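Local atomic coordinates of MHC class I-like protein MILL2 (Mus musculus, PDB entry 6A97), a protein that binds heparan sulfate proteoglycans on the surface of fibroblasts and belongs to the MHC class I family. Residues Phe140-Trp150 with Trp164-Lys175. Sequence-based numbering, arbitrary orientation.
Sequences FLTFDQKTLTW and WKTHAPRADLVK
The indole nitrogen NE1 of Trp150 donates a hydrogen bond of 2.8 Å to the carbonyl O of Pro169, joining the edge strand 149-152 of the platform sheet, on its alpha-2 side, to the break in the helical wall above it. This is the MHC class I platform, whose alpha-2 helix is interrupted here between 158-167 and 171-193. Pro169 O lies near the indole plane and takes the N-H on a lone pair, in the plane of its own carbonyl, which, with the groups on its two faces, helps to set the turn of the ring. Tryptophan suits the place because its broad ring packs against the break between the two helices while its one polar atom serves a backbone oxygen. Ala168, the first residue past helix 158-167, makes a CH-pi contact, CB 3.4 Å from the centroid of the five-membered ring; so small a side chain lets the backbone come close. The opposite indole face receives Phe143 CD1. Phe143 turns its own ring face to Val174, whose CG1, anti to the backbone N (chi1 171°), makes a nearly central CH-pi contact, while Val174 CG2 reaches Trp150 CZ2. Farther along, Phe140 drives its edge into the face of Trp164 in a T-shaped pair with planes at 85°. Leu141 bridges the groups, CD2 against Trp164 CB and CD1 against Ala168 CB. At the exposed border Lys165 brings NZ within 2.8 Å of Trp150 O, a hydrogen bond tilted 27° from the carbonyl plane.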
loop_
_atom_site.group_PDB
_atom_site.type_symbol
_atom_site.label_atom_id
_atom_site.label_comp_id
_atom_site.label_asym_id
_atom_site.label_seq_id
_atom_site.Cartn_x
_atom_site.Cartn_y
_atom_site.Cartn_z
ATOM N N PHE A 140 -16.112 3.801 -26.524
ATOM C CA PHE A 140 -16.676 4.015 -27.854
ATOM C C PHE A 140 -16.198 2.897 -28.774
ATOM O O PHE A 140 -16.970 2.012 -29.139
ATOM C CB PHE A 140 -16.267 5.396 -28.387
ATOM C CG PHE A 140 -16.703 5.678 -29.805
ATOM C CD1 PHE A 140 -17.820 5.064 -30.352
ATOM C CD2 PHE A 140 -15.986 6.572 -30.591
ATOM C CE1 PHE A 140 -18.210 5.330 -31.654
ATOM C CE2 PHE A 140 -16.375 6.846 -31.895
ATOM C CZ PHE A 140 -17.487 6.222 -32.426
ATOM N N LEU A 141 -14.918 2.931 -29.127
ATOM C CA LEU A 141 -14.328 1.881 -29.950
ATOM C C LEU A 141 -13.068 1.318 -29.307
ATOM O O LEU A 141 -12.414 1.980 -28.499
ATOM C CB LEU A 141 -14.006 2.409 -31.352
ATOM C CG LEU A 141 -15.145 3.052 -32.149
ATOM C CD1 LEU A 141 -14.647 3.531 -33.503
ATOM C CD2 LEU A 141 -16.317 2.086 -32.326
ATOM N N THR A 142 -12.727 0.090 -29.673
ATOM C CA THR A 142 -11.501 -0.543 -29.210
ATOM C C THR A 142 -10.917 -1.374 -30.339
ATOM O O THR A 142 -11.625 -2.172 -30.955
ATOM C CB THR A 142 -11.744 -1.444 -27.981
ATOM O OG1 THR A 142 -12.110 -0.637 -26.855
ATOM C CG2 THR A 142 -10.488 -2.251 -27.644
ATOM N N PHE A 143 -9.633 -1.190 -30.623
ATOM C CA PHE A 143 -9.006 -1.954 -31.692
ATOM C C PHE A 143 -8.574 -3.325 -31.184
ATOM O O PHE A 143 -7.806 -3.435 -30.229
ATOM C CB PHE A 143 -7.811 -1.200 -32.283
ATOM C CG PHE A 143 -7.223 -1.866 -33.494
ATOM C CD1 PHE A 143 -7.867 -1.795 -34.719
ATOM C CD2 PHE A 143 -6.035 -2.573 -33.406
ATOM C CE1 PHE A 143 -7.337 -2.414 -35.834
ATOM C CE2 PHE A 143 -5.495 -3.192 -34.520
ATOM C CZ PHE A 143 -6.148 -3.112 -35.734
ATOM N N ASP A 144 -9.081 -4.371 -31.827
ATOM C CA ASP A 144 -8.780 -5.738 -31.413
ATOM C C ASP A 144 -7.463 -6.201 -32.026
ATOM O O ASP A 144 -7.382 -6.447 -33.228
ATOM C CB ASP A 144 -9.921 -6.679 -31.811
ATOM C CG ASP A 144 -9.810 -8.045 -31.155
ATOM O OD1 ASP A 144 -10.774 -8.450 -30.469
ATOM O OD2 ASP A 144 -8.767 -8.716 -31.322
ATOM N N GLN A 145 -6.437 -6.318 -31.187
ATOM C CA GLN A 145 -5.094 -6.676 -31.635
ATOM C C GLN A 145 -5.058 -8.024 -32.350
ATOM O O GLN A 145 -4.368 -8.184 -33.358
ATOM C CB GLN A 145 -4.132 -6.697 -30.444
ATOM C CG GLN A 145 -4.062 -5.380 -29.694
ATOM C CD GLN A 145 -3.533 -4.253 -30.561
ATOM O OE1 GLN A 145 -4.053 -3.137 -30.533
ATOM N NE2 GLN A 145 -2.489 -4.539 -31.336
ATOM N N LYS A 146 -5.798 -8.993 -31.820
ATOM C CA LYS A 146 -5.852 -10.327 -32.412
ATOM C C LYS A 146 -6.600 -10.318 -33.742
ATOM O O LYS A 146 -6.143 -10.890 -34.732
ATOM C CB LYS A 146 -6.517 -11.316 -31.448
ATOM C CG LYS A 146 -5.804 -11.464 -30.114
ATOM C CD LYS A 146 -4.455 -12.146 -30.291
ATOM C CE LYS A 146 -3.757 -12.350 -28.959
ATOM N NZ LYS A 146 -3.320 -11.050 -28.373
ATOM N N THR A 147 -7.748 -9.651 -33.754
ATOM C CA THR A 147 -8.658 -9.673 -34.893
ATOM C C THR A 147 -8.255 -8.672 -35.985
ATOM O O THR A 147 -8.519 -8.895 -37.169
ATOM C CB THR A 147 -10.107 -9.397 -34.413
ATOM O OG1 THR A 147 -10.595 -10.544 -33.705
ATOM C CG2 THR A 147 -11.042 -9.121 -35.572
ATOM N N LEU A 148 -7.588 -7.592 -35.576
ATOM C CA LEU A 148 -7.223 -6.476 -36.459
ATOM C C LEU A 148 -8.459 -5.763 -36.998
ATOM O O LEU A 148 -8.491 -5.334 -38.150
ATOM C CB LEU A 148 -6.337 -6.940 -37.622
ATOM C CG LEU A 148 -4.999 -7.586 -37.261
ATOM C CD1 LEU A 148 -4.183 -7.839 -38.519
ATOM C CD2 LEU A 148 -4.225 -6.716 -36.279
ATOM N N THR A 149 -9.473 -5.637 -36.152
ATOM C CA THR A 149 -10.686 -4.910 -36.504
ATOM C C THR A 149 -11.147 -4.104 -35.293
ATOM O O THR A 149 -10.776 -4.405 -34.158
ATOM C CB THR A 149 -11.815 -5.868 -36.971
ATOM O OG1 THR A 149 -11.265 -6.885 -37.818
ATOM C CG2 THR A 149 -12.901 -5.117 -37.732
ATOM N N TRP A 150 -11.953 -3.080 -35.535
ATOM C CA TRP A 150 -12.484 -2.260 -34.458
ATOM C C TRP A 150 -13.715 -2.874 -33.791
ATOM O O TRP A 150 -14.652 -3.326 -34.454
ATOM C CB TRP A 150 -12.817 -0.868 -34.986
ATOM C CG TRP A 150 -11.597 -0.058 -35.277
ATOM C CD1 TRP A 150 -10.960 0.065 -36.479
ATOM C CD2 TRP A 150 -10.856 0.738 -34.345
ATOM N NE1 TRP A 150 -9.873 0.898 -36.354
ATOM C CE2 TRP A 150 -9.784 1.322 -35.054
ATOM C CE3 TRP A 150 -10.997 1.018 -32.981
ATOM C CZ2 TRP A 150 -8.856 2.167 -34.445
ATOM C CZ3 TRP A 150 -10.075 1.860 -32.375
ATOM C CH2 TRP A 150 -9.019 2.427 -33.108
ATOM N N TRP A 164 -19.237 1.857 -38.035
ATOM C CA TRP A 164 -18.015 2.302 -37.371
ATOM C C TRP A 164 -16.832 1.398 -37.699
ATOM O O TRP A 164 -15.686 1.838 -37.665
ATOM C CB TRP A 164 -18.212 2.386 -35.846
ATOM C CG TRP A 164 -19.122 3.509 -35.443
ATOM C CD1 TRP A 164 -20.335 3.399 -34.830
ATOM C CD2 TRP A 164 -18.909 4.912 -35.660
ATOM N NE1 TRP A 164 -20.886 4.643 -34.641
ATOM C CE2 TRP A 164 -20.034 5.589 -35.146
ATOM C CE3 TRP A 164 -17.876 5.659 -36.235
ATOM C CZ2 TRP A 164 -20.152 6.975 -35.182
ATOM C CZ3 TRP A 164 -17.997 7.036 -36.276
ATOM C CH2 TRP A 164 -19.126 7.681 -35.749
ATOM N N LYS A 165 -17.103 0.138 -38.022
ATOM C CA LYS A 165 -16.032 -0.770 -38.424
ATOM C C LYS A 165 -15.369 -0.314 -39.729
ATOM O O LYS A 165 -14.220 -0.662 -40.001
ATOM C CB LYS A 165 -16.556 -2.201 -38.578
ATOM C CG LYS A 165 -16.698 -2.968 -37.269
ATOM C CD LYS A 165 -17.148 -4.399 -37.526
ATOM C CE LYS A 165 -17.429 -5.154 -36.231
ATOM N NZ LYS A 165 -16.197 -5.489 -35.459
ATOM N N THR A 166 -16.089 0.469 -40.530
ATOM C CA THR A 166 -15.568 0.922 -41.818
ATOM C C THR A 166 -15.037 2.356 -41.788
ATOM O O THR A 166 -14.217 2.731 -42.625
ATOM C CB THR A 166 -16.637 0.832 -42.930
ATOM O OG1 THR A 166 -17.609 1.871 -42.757
ATOM C CG2 THR A 166 -17.324 -0.525 -42.915
ATOM N N HIS A 167 -15.502 3.156 -40.834
ATOM C CA HIS A 167 -15.098 4.561 -40.767
ATOM C C HIS A 167 -14.019 4.810 -39.717
ATOM O O HIS A 167 -13.473 5.909 -39.630
ATOM C CB HIS A 167 -16.309 5.454 -40.489
ATOM C CG HIS A 167 -17.273 5.531 -41.631
ATOM N ND1 HIS A 167 -18.304 4.633 -41.796
ATOM C CD2 HIS A 167 -17.359 6.399 -42.667
ATOM C CE1 HIS A 167 -18.986 4.944 -42.884
ATOM N NE2 HIS A 167 -18.434 6.011 -43.431
ATOM N N ALA A 168 -13.722 3.789 -38.922
ATOM C CA ALA A 168 -12.653 3.873 -37.936
ATOM C C ALA A 168 -11.299 3.769 -38.646
ATOM O O ALA A 168 -11.242 3.277 -39.773
ATOM C CB ALA A 168 -12.817 2.774 -36.887
ATOM N N PRO A 169 -10.210 4.241 -38.001
ATOM C CA PRO A 169 -8.863 4.205 -38.598
ATOM C C PRO A 169 -8.523 2.879 -39.283
ATOM O O PRO A 169 -8.699 1.819 -38.682
ATOM C CB PRO A 169 -7.950 4.436 -37.392
ATOM C CG PRO A 169 -8.754 5.312 -36.495
ATOM C CD PRO A 169 -10.198 4.888 -36.675
ATOM N N ARG A 170 -8.052 2.952 -40.527
ATOM C CA ARG A 170 -7.763 1.759 -41.323
ATOM C C ARG A 170 -6.832 0.806 -40.586
ATOM O O ARG A 170 -5.815 1.218 -40.027
ATOM C CB ARG A 170 -7.161 2.145 -42.677
ATOM C CG ARG A 170 -8.155 2.802 -43.625
ATOM C CD ARG A 170 -7.816 2.542 -45.089
ATOM N NE ARG A 170 -6.638 3.277 -45.544
ATOM C CZ ARG A 170 -5.451 2.720 -45.764
ATOM N NH1 ARG A 170 -5.285 1.421 -45.569
ATOM N NH2 ARG A 170 -4.431 3.461 -46.181
ATOM N N ALA A 171 -7.197 -0.472 -40.592
ATOM C CA ALA A 171 -6.512 -1.483 -39.792
ATOM C C ALA A 171 -5.027 -1.610 -40.122
ATOM O O ALA A 171 -4.208 -1.836 -39.231
ATOM C CB ALA A 171 -7.199 -2.836 -39.962
ATOM N N ASP A 172 -4.672 -1.475 -41.396
ATOM C CA ASP A 172 -3.272 -1.623 -41.777
ATOM C C ASP A 172 -2.451 -0.432 -41.278
ATOM O O ASP A 172 -1.297 -0.593 -40.888
ATOM C CB ASP A 172 -3.124 -1.781 -43.293
ATOM C CG ASP A 172 -3.604 -0.570 -44.054
ATOM O OD1 ASP A 172 -4.728 -0.098 -43.785
ATOM O OD2 ASP A 172 -2.853 -0.082 -44.922
ATOM N N LEU A 173 -3.048 0.755 -41.281
ATOM C CA LEU A 173 -2.380 1.934 -40.741
ATOM C C LEU A 173 -2.221 1.818 -39.230
ATOM O O LEU A 173 -1.162 2.127 -38.682
ATOM C CB LEU A 173 -3.148 3.209 -41.093
ATOM C CG LEU A 173 -3.231 3.565 -42.577
ATOM C CD1 LEU A 173 -3.909 4.920 -42.762
ATOM C CD2 LEU A 173 -1.843 3.549 -43.219
ATOM N N VAL A 174 -3.282 1.370 -38.564
ATOM C CA VAL A 174 -3.264 1.185 -37.119
ATOM C C VAL A 174 -2.151 0.234 -36.703
ATOM O O VAL A 174 -1.370 0.529 -35.795
ATOM C CB VAL A 174 -4.616 0.637 -36.599
ATOM C CG1 VAL A 174 -4.509 0.237 -35.133
ATOM C CG2 VAL A 174 -5.725 1.664 -36.804
ATOM N N LYS A 175 -2.068 -0.903 -37.389
ATOM C CA LYS A 175 -1.146 -1.952 -36.978
ATOM C C LYS A 175 0.310 -1.536 -37.197
ATOM O O LYS A 175 1.167 -1.856 -36.378
ATOM C CB LYS A 175 -1.456 -3.269 -37.709
ATOM C CG LYS A 175 -0.442 -3.684 -38.765
ATOM C CD LYS A 175 -0.680 -5.110 -39.237
ATOM C CE LYS A 175 -0.407 -6.106 -38.116
ATOM N NZ LYS A 175 -0.624 -7.514 -38.549
#